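Peroxisomal acyl-coenzyme A oxidase 1 (Arabidopsis thaliana, PDB 1W07) oxidises long- and medium-chain acyl-CoAs to 2-trans-enoyl-CoAs with FAD in peroxisomal beta-oxidation, passing electrons to oxygen to give hydrogen peroxide. Local coordinates at residues B[16-21]-B[604-609]; B[37-42]-B[608-613]; B[302-307]-B[598-603]. The protein carries 1 engineered substitution. All coordinates share one frame; numbering follows the deposited sequence.

Contact 1 of 3, residues B[16-21]-B[604-609]; sequences FDVEDM and VDAFNY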
loop_
_atom_site.group_PDB
_atom_site.type_symbol
_atom_site.label_atom_id
_atom_site.label_comp_id
_atom_site.label_asym_id
_atom_site.label_seq_id
_atom_site.Cartn_x
_atom_site.Cartn_y
_atom_site.Cartn_z
ATOM N N PHE B 16 27.720 11.289 -14.874
ATOM C CA PHE B 16 27.503 10.544 -16.114
ATOM C C PHE B 16 26.618 11.431 -16.997
ATOM O O PHE B 16 25.920 12.302 -16.474
ATOM C CB PHE B 16 26.822 9.202 -15.803
ATOM C CG PHE B 16 25.389 9.336 -15.386
ATOM C CD1 PHE B 16 24.364 9.118 -16.300
ATOM C CD2 PHE B 16 25.055 9.727 -14.087
ATOM C CE1 PHE B 16 23.022 9.289 -15.934
ATOM C CE2 PHE B 16 23.719 9.898 -13.712
ATOM C CZ PHE B 16 22.705 9.678 -14.640
ATOM N N ASP B 17 26.666 11.239 -18.319
ATOM C CA ASP B 17 25.852 12.058 -19.222
ATOM C C ASP B 17 24.453 11.478 -19.338
ATOM O O ASP B 17 24.254 10.398 -19.903
ATOM C CB ASP B 17 26.491 12.172 -20.610
ATOM C CG ASP B 17 27.679 13.149 -20.641
ATOM O OD1 ASP B 17 27.617 14.181 -19.949
ATOM O OD2 ASP B 17 28.647 12.893 -21.376
ATOM N N VAL B 18 23.491 12.215 -18.786
ATOM C CA VAL B 18 22.093 11.811 -18.761
ATOM C C VAL B 18 21.495 11.517 -20.129
ATOM O O VAL B 18 20.701 10.589 -20.262
ATOM C CB VAL B 18 21.214 12.884 -18.028
ATOM C CG1 VAL B 18 21.285 14.228 -18.768
ATOM C CG2 VAL B 18 19.758 12.381 -17.900
ATOM N N GLU B 19 21.866 12.296 -21.139
ATOM C CA GLU B 19 21.318 12.084 -22.466
ATOM C C GLU B 19 21.600 10.675 -22.991
ATOM O O GLU B 19 20.765 10.092 -23.692
ATOM C CB GLU B 19 21.832 13.155 -23.442
ATOM C CG GLU B 19 21.329 14.579 -23.112
ATOM C CD GLU B 19 19.800 14.678 -22.937
ATOM O OE1 GLU B 19 19.050 14.306 -23.865
ATOM O OE2 GLU B 19 19.341 15.141 -21.871
ATOM N N ASP B 20 22.752 10.113 -22.632
ATOM C CA ASP B 20 23.123 8.753 -23.046
ATOM C C ASP B 20 22.361 7.721 -22.219
ATOM O O ASP B 20 21.972 6.667 -22.729
ATOM C CB ASP B 20 24.624 8.531 -22.873
ATOM C CG ASP B 20 25.442 9.289 -23.905
ATOM O OD1 ASP B 20 25.357 8.923 -25.095
ATOM O OD2 ASP B 20 26.142 10.251 -23.529
ATOM N N MET B 21 22.146 8.015 -20.940
ATOM C CA MET B 21 21.387 7.102 -20.089
ATOM C C MET B 21 19.944 7.029 -20.584
ATOM O O MET B 21 19.288 6.003 -20.430
ATOM C CB MET B 21 21.397 7.573 -18.635
ATOM C CG MET B 21 20.802 6.553 -17.670
ATOM S SD MET B 21 21.725 5.002 -17.656
ATOM C CE MET B 21 22.891 5.311 -16.321
ATOM N N VAL B 604 16.898 9.658 -12.514
ATOM C CA VAL B 604 15.462 9.611 -12.778
ATOM C C VAL B 604 15.109 10.502 -13.966
ATOM O O VAL B 604 14.065 10.318 -14.597
ATOM C CB VAL B 604 14.609 10.000 -11.530
ATOM C CG1 VAL B 604 14.942 9.055 -10.380
ATOM C CG2 VAL B 604 14.797 11.490 -11.144
ATOM N N ASP B 605 15.983 11.464 -14.282
ATOM C CA ASP B 605 15.734 12.345 -15.426
ATOM C C ASP B 605 15.913 11.490 -16.675
ATOM O O ASP B 605 15.333 11.766 -17.728
ATOM C CB ASP B 605 16.729 13.513 -15.485
ATOM C CG ASP B 605 16.532 14.530 -14.373
ATOM O OD1 ASP B 605 15.396 14.702 -13.876
ATOM O OD2 ASP B 605 17.542 15.192 -14.013
ATOM N N ALA B 606 16.726 10.444 -16.560
ATOM C CA ALA B 606 16.968 9.548 -17.690
ATOM C C ALA B 606 15.669 8.930 -18.213
ATOM O O ALA B 606 15.611 8.465 -19.354
ATOM C CB ALA B 606 17.948 8.456 -17.283
ATOM N N PHE B 607 14.635 8.915 -17.373
ATOM C CA PHE B 607 13.330 8.354 -17.750
ATOM C C PHE B 607 12.696 9.246 -18.817
ATOM O O PHE B 607 11.847 8.803 -19.594
ATOM C CB PHE B 607 12.415 8.290 -16.515
ATOM C CG PHE B 607 12.973 7.457 -15.381
ATOM C CD1 PHE B 607 12.586 7.692 -14.063
ATOM C CD2 PHE B 607 13.875 6.422 -15.637
ATOM C CE1 PHE B 607 13.095 6.901 -13.012
ATOM C CE2 PHE B 607 14.387 5.631 -14.603
ATOM C CZ PHE B 607 13.994 5.873 -13.285
ATOM N N ASN B 608 13.118 10.509 -18.834
ATOM C CA ASN B 608 12.622 11.470 -19.810
ATOM C C ASN B 608 11.112 11.722 -19.757
ATOM O O ASN B 608 10.472 11.945 -20.787
ATOM C CB ASN B 608 13.019 11.026 -21.219
ATOM C CG ASN B 608 12.884 12.132 -22.220
ATOM O OD1 ASN B 608 13.364 13.236 -21.988
ATOM N ND2 ASN B 608 12.232 11.851 -23.342
ATOM N N TYR B 609 10.549 11.693 -18.555
ATOM C CA TYR B 609 9.117 11.912 -18.368
ATOM C C TYR B 609 8.756 13.391 -18.393
ATOM O O TYR B 609 9.484 14.218 -17.837
ATOM C CB TYR B 609 8.672 11.315 -17.024
ATOM C CG TYR B 609 8.647 9.805 -16.980
ATOM C CD1 TYR B 609 8.963 9.121 -15.807
ATOM C CD2 TYR B 609 8.280 9.052 -18.104
ATOM C CE1 TYR B 609 8.917 7.719 -15.745
ATOM C CE2 TYR B 609 8.234 7.641 -18.049
ATOM C CZ TYR B 609 8.554 6.989 -16.860
ATOM O OH TYR B 609 8.498 5.608 -16.760
#
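V18 and M21, one turn apart on helix 18-26, both direct their side chains at A606. The methionine comes closest: its CG lies 3.5 Å from A606 CB, tighter than an ordinary van der Waals contact. CG stands opposite the backbone N (chi1 -171°), which carries it over the alanine methyl, but bends at the next two torsions lead the SD-CE end off elsewhere. M21 CB, at 3.8 Å from A606 CB, adds a second touch on the same methyl. V18 CG2 points at the backbone of D605 and A606, touching A606 N at 3.8 Å and D605 CB at 4.0 Å. The valine therefore meets the aliphatic root of D605, while the carboxylate forms salt bridges with R11 at OD2 and R305 at OD1, which probably balance its charge. No hydrogen bond crosses the interface. On the far segment the chain reverses in a type I turn, with N608 N bonded to D605 O at 2.8 Å, and A606 sits inside that turn. Y342 of helix 328-363 packs on M21 and A606 as well. This is apolar helix-to-turn packing, joining an N-terminal helix to the helical C-terminal part of the acyl-CoA oxidase fold.

Contact 2 of 3, residues B[37-42]-B[608-613]; sequences RIARLV and NYTDHY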
loop_
_atom_site.group_PDB
_atom_site.type_symbol
_atom_site.label_atom_id
_atom_site.label_comp_id
_atom_site.label_asym_id
_atom_site.label_seq_id
_atom_site.Cartn_x
_atom_site.Cartn_y
_atom_site.Cartn_z
ATOM N N ARG B 37 8.798 12.183 -29.038
ATOM C CA ARG B 37 7.935 12.947 -29.933
ATOM C C ARG B 37 6.459 12.815 -29.559
ATOM O O ARG B 37 5.758 13.809 -29.400
ATOM C CB ARG B 37 8.127 12.466 -31.370
ATOM C CG ARG B 37 7.445 13.326 -32.420
ATOM C CD ARG B 37 7.182 12.507 -33.673
ATOM N NE ARG B 37 8.349 11.717 -34.059
ATOM C CZ ARG B 37 8.290 10.442 -34.432
ATOM N NH1 ARG B 37 7.120 9.814 -34.467
ATOM N NH2 ARG B 37 9.395 9.793 -34.770
ATOM N N ILE B 38 5.991 11.581 -29.429
ATOM C CA ILE B 38 4.598 11.338 -29.089
ATOM C C ILE B 38 4.273 11.877 -27.699
ATOM O O ILE B 38 3.177 12.393 -27.468
ATOM C CB ILE B 38 4.265 9.837 -29.146
ATOM C CG1 ILE B 38 4.577 9.293 -30.541
ATOM C CG2 ILE B 38 2.795 9.621 -28.826
ATOM C CD1 ILE B 38 3.778 9.953 -31.661
ATOM N N ALA B 39 5.228 11.764 -26.779
ATOM C CA ALA B 39 5.028 12.248 -25.419
ATOM C C ALA B 39 4.712 13.737 -25.438
ATOM O O ALA B 39 3.764 14.183 -24.783
ATOM C CB ALA B 39 6.278 11.981 -24.568
ATOM N N ARG B 40 5.493 14.505 -26.196
ATOM C CA ARG B 40 5.277 15.948 -26.283
ATOM C C ARG B 40 3.960 16.258 -26.984
ATOM O O ARG B 40 3.268 17.210 -26.627
ATOM C CB ARG B 40 6.448 16.613 -27.018
ATOM C CG ARG B 40 7.727 16.663 -26.193
ATOM C CD ARG B 40 8.961 16.417 -27.044
ATOM N NE ARG B 40 9.183 17.459 -28.044
ATOM C CZ ARG B 40 9.724 18.643 -27.772
ATOM N NH1 ARG B 40 10.105 18.930 -26.531
ATOM N NH2 ARG B 40 9.893 19.536 -28.738
ATOM N N LEU B 41 3.613 15.435 -27.966
ATOM C CA LEU B 41 2.372 15.610 -28.713
ATOM C C LEU B 41 1.152 15.477 -27.794
ATOM O O LEU B 41 0.175 16.216 -27.930
ATOM C CB LEU B 41 2.288 14.563 -29.818
ATOM C CG LEU B 41 1.050 14.639 -30.702
ATOM C CD1 LEU B 41 1.094 15.920 -31.525
ATOM C CD2 LEU B 41 0.990 13.421 -31.605
ATOM N N VAL B 42 1.205 14.532 -26.858
ATOM C CA VAL B 42 0.092 14.329 -25.939
ATOM C C VAL B 42 0.030 15.441 -24.902
ATOM O O VAL B 42 -1.042 15.982 -24.628
ATOM C CB VAL B 42 0.195 12.956 -25.216
ATOM C CG1 VAL B 42 -0.885 12.843 -24.133
ATOM C CG2 VAL B 42 0.021 11.837 -26.217
ATOM N N ASN B 608 13.118 10.509 -18.834
ATOM C CA ASN B 608 12.622 11.470 -19.810
ATOM C C ASN B 608 11.112 11.722 -19.757
ATOM O O ASN B 608 10.472 11.945 -20.787
ATOM C CB ASN B 608 13.019 11.026 -21.219
ATOM C CG ASN B 608 12.884 12.132 -22.220
ATOM O OD1 ASN B 608 13.364 13.236 -21.988
ATOM N ND2 ASN B 608 12.232 11.851 -23.342
ATOM N N TYR B 609 10.549 11.693 -18.555
ATOM C CA TYR B 609 9.117 11.912 -18.368
ATOM C C TYR B 609 8.756 13.391 -18.393
ATOM O O TYR B 609 9.484 14.218 -17.837
ATOM C CB TYR B 609 8.672 11.315 -17.024
ATOM C CG TYR B 609 8.647 9.805 -16.980
ATOM C CD1 TYR B 609 8.963 9.121 -15.807
ATOM C CD2 TYR B 609 8.280 9.052 -18.104
ATOM C CE1 TYR B 609 8.917 7.719 -15.745
ATOM C CE2 TYR B 609 8.234 7.641 -18.049
ATOM C CZ TYR B 609 8.554 6.989 -16.860
ATOM O OH TYR B 609 8.498 5.608 -16.760
ATOM N N THR B 610 7.637 13.724 -19.032
ATOM C CA THR B 610 7.177 15.112 -19.092
ATOM C C THR B 610 6.405 15.352 -17.790
ATOM O O THR B 610 5.976 14.395 -17.137
ATOM C CB THR B 610 6.174 15.348 -20.251
ATOM O OG1 THR B 610 4.989 14.573 -20.011
ATOM C CG2 THR B 610 6.786 14.962 -21.614
ATOM N N ASP B 611 6.223 16.611 -17.402
ATOM C CA ASP B 611 5.475 16.906 -16.187
ATOM C C ASP B 611 4.030 16.481 -16.382
ATOM O O ASP B 611 3.355 16.056 -15.435
ATOM C CB ASP B 611 5.522 18.399 -15.867
ATOM C CG ASP B 611 6.784 18.801 -15.128
ATOM O OD1 ASP B 611 7.477 17.913 -14.590
ATOM O OD2 ASP B 611 7.067 20.009 -15.078
ATOM N N HIS B 612 3.546 16.604 -17.615
ATOM C CA HIS B 612 2.175 16.217 -17.917
ATOM C C HIS B 612 1.962 14.737 -17.617
ATOM O O HIS B 612 0.954 14.364 -17.017
ATOM C CB HIS B 612 1.841 16.501 -19.387
ATOM C CG HIS B 612 0.507 15.979 -19.819
ATOM N ND1 HIS B 612 0.307 14.668 -20.190
ATOM C CD2 HIS B 612 -0.700 16.586 -19.919
ATOM C CE1 HIS B 612 -0.964 14.489 -20.503
ATOM N NE2 HIS B 612 -1.598 15.637 -20.345
ATOM N N TYR B 613 2.913 13.896 -18.023
ATOM C CA TYR B 613 2.790 12.454 -17.800
ATOM C C TYR B 613 2.921 12.100 -16.319
ATOM O O TYR B 613 2.148 11.293 -15.789
ATOM C CB TYR B 613 3.851 11.697 -18.592
ATOM C CG TYR B 613 3.717 10.193 -18.497
ATOM C CD1 TYR B 613 2.593 9.541 -19.006
ATOM C CD2 TYR B 613 4.714 9.424 -17.899
ATOM C CE1 TYR B 613 2.470 8.162 -18.926
ATOM C CE2 TYR B 613 4.602 8.053 -17.813
ATOM C CZ TYR B 613 3.486 7.427 -18.330
ATOM O OH TYR B 613 3.430 6.064 -18.286
HETATM O O HOH W 1 3.842 13.246 -22.150
#
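The imidazole of H612 meets V42 obliquely, its CE1 lying 4.0 Å from V42 CG1, and the two side chains cross at about a right angle. The motif is a helix N-cap packed against the flank of a second helix. Over one face of the H612 ring, displaced toward the rim, stands the carbonyl oxygen V42 O, 4.3 Å above the plane. At the polar end, H612 NE2 is hydrogen-bonded to the backbone oxygen of F48, which helps to fix the turn of the ring. A second ring of the segment, the Y613 phenol, has neighbours outside the two segments: F92 meets it edge-to-face and R298 makes a cation-pi contact.

T610 is the cap residue of helix 611-614, and its OG1 accepts the amide of Y613, with Y613 N at 3.0 Å and an N-H...O angle of 157°. The hydroxyl lies between the backbone N and carbonyl carbon (chi1 64°), turned toward the first turn of helix 611-614, where it meets Y613 N, and the methyl is thereby left on the side of helix 29-43. There T610 CG2 rests against A39 CB at 4.2 Å, a loose apolar touch beside F92 of helix 83-93, which packs on both A39 and V42.

No direct hydrogen bond joins the two segments; a water does so instead. It donates to the backbone oxygen of A39, with A39 O 2.8 Å from the water oxygen, and lies equally close to the capping hydroxyl, T610 OG1, at 2.8 Å.

Contact 3 of 3, residues B[302-307]-B[598-603]; sequences IATRYS and PNAVAL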
loop_
_atom_site.group_PDB
_atom_site.type_symbol
_atom_site.label_atom_id
_atom_site.label_comp_id
_atom_site.label_asym_id
_atom_site.label_seq_id
_atom_site.Cartn_x
_atom_site.Cartn_y
_atom_site.Cartn_z
ATOM N N ILE B 302 9.397 10.718 -8.883
ATOM C CA ILE B 302 8.712 11.672 -8.019
ATOM C C ILE B 302 9.361 11.754 -6.644
ATOM O O ILE B 302 9.681 12.842 -6.158
ATOM C CB ILE B 302 7.208 11.307 -7.881
ATOM C CG1 ILE B 302 6.535 11.396 -9.264
ATOM C CG2 ILE B 302 6.529 12.254 -6.900
ATOM C CD1 ILE B 302 5.094 10.831 -9.332
ATOM N N ALA B 303 9.556 10.605 -6.014
ATOM C CA ALA B 303 10.142 10.587 -4.686
ATOM C C ALA B 303 11.579 11.078 -4.699
ATOM O O ALA B 303 11.995 11.784 -3.767
ATOM C CB ALA B 303 10.051 9.169 -4.077
ATOM N N THR B 304 12.342 10.755 -5.747
ATOM C CA THR B 304 13.737 11.206 -5.824
ATOM C C THR B 304 13.818 12.730 -5.940
ATOM O O THR B 304 14.568 13.371 -5.206
ATOM C CB THR B 304 14.507 10.529 -7.020
ATOM O OG1 THR B 304 14.537 9.111 -6.830
ATOM C CG2 THR B 304 15.944 11.024 -7.080
ATOM N N ARG B 305 13.043 13.324 -6.843
ATOM C CA ARG B 305 13.086 14.774 -6.983
ATOM C C ARG B 305 12.589 15.453 -5.712
ATOM O O ARG B 305 13.236 16.369 -5.198
ATOM C CB ARG B 305 12.256 15.215 -8.197
ATOM C CG ARG B 305 12.854 14.787 -9.536
ATOM C CD ARG B 305 11.965 15.205 -10.694
ATOM N NE ARG B 305 12.600 14.951 -11.984
ATOM C CZ ARG B 305 11.962 14.942 -13.145
ATOM N NH1 ARG B 305 12.632 14.700 -14.263
ATOM N NH2 ARG B 305 10.658 15.163 -13.189
ATOM N N TYR B 306 11.448 15.011 -5.185
ATOM C CA TYR B 306 10.968 15.633 -3.961
ATOM C C TYR B 306 11.957 15.469 -2.802
ATOM O O TYR B 306 12.056 16.347 -1.945
ATOM C CB TYR B 306 9.620 15.059 -3.553
ATOM C CG TYR B 306 9.052 15.746 -2.337
ATOM C CD1 TYR B 306 8.617 17.073 -2.403
ATOM C CD2 TYR B 306 8.958 15.082 -1.114
ATOM C CE1 TYR B 306 8.100 17.715 -1.281
ATOM C CE2 TYR B 306 8.446 15.719 0.012
ATOM C CZ TYR B 306 8.019 17.028 -0.076
ATOM O OH TYR B 306 7.510 17.649 1.041
ATOM N N SER B 307 12.675 14.347 -2.760
ATOM C CA SER B 307 13.643 14.097 -1.684
ATOM C C SER B 307 14.817 15.070 -1.765
ATOM O O SER B 307 15.455 15.374 -0.759
ATOM C CB SER B 307 14.178 12.665 -1.750
ATOM O OG SER B 307 13.167 11.710 -1.454
ATOM N N PRO B 598 24.806 11.550 -5.475
ATOM C CA PRO B 598 24.965 12.697 -6.368
ATOM C C PRO B 598 24.400 12.472 -7.764
ATOM O O PRO B 598 24.138 13.424 -8.509
ATOM C CB PRO B 598 26.476 12.947 -6.348
ATOM C CG PRO B 598 27.044 11.560 -6.165
ATOM C CD PRO B 598 26.113 10.952 -5.134
ATOM N N ASN B 599 24.192 11.204 -8.101
ATOM C CA ASN B 599 23.649 10.833 -9.400
ATOM C C ASN B 599 22.146 10.607 -9.402
ATOM O O ASN B 599 21.556 10.479 -10.469
ATOM C CB ASN B 599 24.334 9.554 -9.887
ATOM C CG ASN B 599 25.805 9.752 -10.107
ATOM O OD1 ASN B 599 26.214 10.365 -11.089
ATOM N ND2 ASN B 599 26.612 9.254 -9.181
ATOM N N ALA B 600 21.528 10.583 -8.219
ATOM C CA ALA B 600 20.092 10.285 -8.076
ATOM C C ALA B 600 19.153 11.037 -9.004
ATOM O O ALA B 600 18.447 10.420 -9.808
ATOM C CB ALA B 600 19.628 10.472 -6.615
ATOM N N VAL B 601 19.119 12.359 -8.888
ATOM C CA VAL B 601 18.226 13.137 -9.718
ATOM C C VAL B 601 18.427 12.877 -11.204
ATOM O O VAL B 601 17.455 12.712 -11.934
ATOM C CB VAL B 601 18.364 14.631 -9.417
ATOM C CG1 VAL B 601 17.540 15.448 -10.443
ATOM C CG2 VAL B 601 17.910 14.904 -7.978
ATOM N N ALA B 602 19.678 12.847 -11.656
ATOM C CA ALA B 602 19.964 12.591 -13.067
ATOM C C ALA B 602 19.507 11.182 -13.453
ATOM O O ALA B 602 19.032 10.961 -14.571
ATOM C CB ALA B 602 21.467 12.757 -13.347
ATOM N N LEU B 603 19.638 10.223 -12.536
ATOM C CA LEU B 603 19.206 8.858 -12.851
ATOM C C LEU B 603 17.694 8.765 -13.110
ATOM O O LEU B 603 17.247 7.883 -13.850
ATOM C CB LEU B 603 19.609 7.911 -11.720
ATOM C CG LEU B 603 21.111 7.596 -11.645
ATOM C CD1 LEU B 603 21.428 6.808 -10.382
ATOM C CD2 LEU B 603 21.509 6.818 -12.883
#
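T304, on the long helix 278-309, sets its methyl against helix 600-605 at A600 and V601. The arrangement is helix-on-helix packing within the helical C-terminal half of acyl-CoA oxidase, and all three touching residues are buried.

Along the second segment, N599 precedes the contact; its backbone oxygen accepts from the amide of L603, with N599 O and L603 N 2.8 Å apart. A600 comes next and faces T304. The threonine CG2 lies 3.8 Å from A600 CB and 3.7 Å from A600 C, so it rests as much on the peptide as on the methyl. This follows from the rotation of T304, whose CG2 is opposite the backbone N while OG1 turns back along its own helix to V300 O (chi1 -62°). T304 CG2 also reaches the V601 backbone, 3.9 Å from V601 N, and more loosely the side chain, with V601 CG2 4.4 Å from T304 CG2. The nearly straight chain of R305 passes alongside the same valine, its nearest approach being 4.8 Å from R305 CG to V601 CG1. E10 and R11 of helix 8-12 also pack on V601. Beyond it, the CB of A602 turns away from helix 278-309, and L603 closes the segment without meeting T304.

The T304 side chain is about 12 Å from the bound FAD. One turn on, S307 OG is hydrogen-bonded to Q330, an FAD-binding residue, and itself donates to A303 O at 2.6 Å, 36° out of the carbonyl plane, while S307 N reaches A303 O from the opposite face.

Overall arrangement
The three contacts share one continuous run of chain, residues 598-613, which carries helices 600-605 and 611-614. Contact 3 uses its start, contact 1 its middle and contact 2 its end; their partners come earlier in the sequence, in helices 18-26, 29-43 and 278-309. Centres of contacts 1 and 3 are 11 Å apart, those of 1 and 2 are 14 Å apart, and those of 2 and 3 are 19 Å apart. Contacts 1 and 3 also touch directly, F16 CZ lying 3.6 Å from A602 CB. This late segment thus ties the N-terminal helices to the long helix 278-309, which is followed directly by the FAD-binding residue R310, within a single subunit.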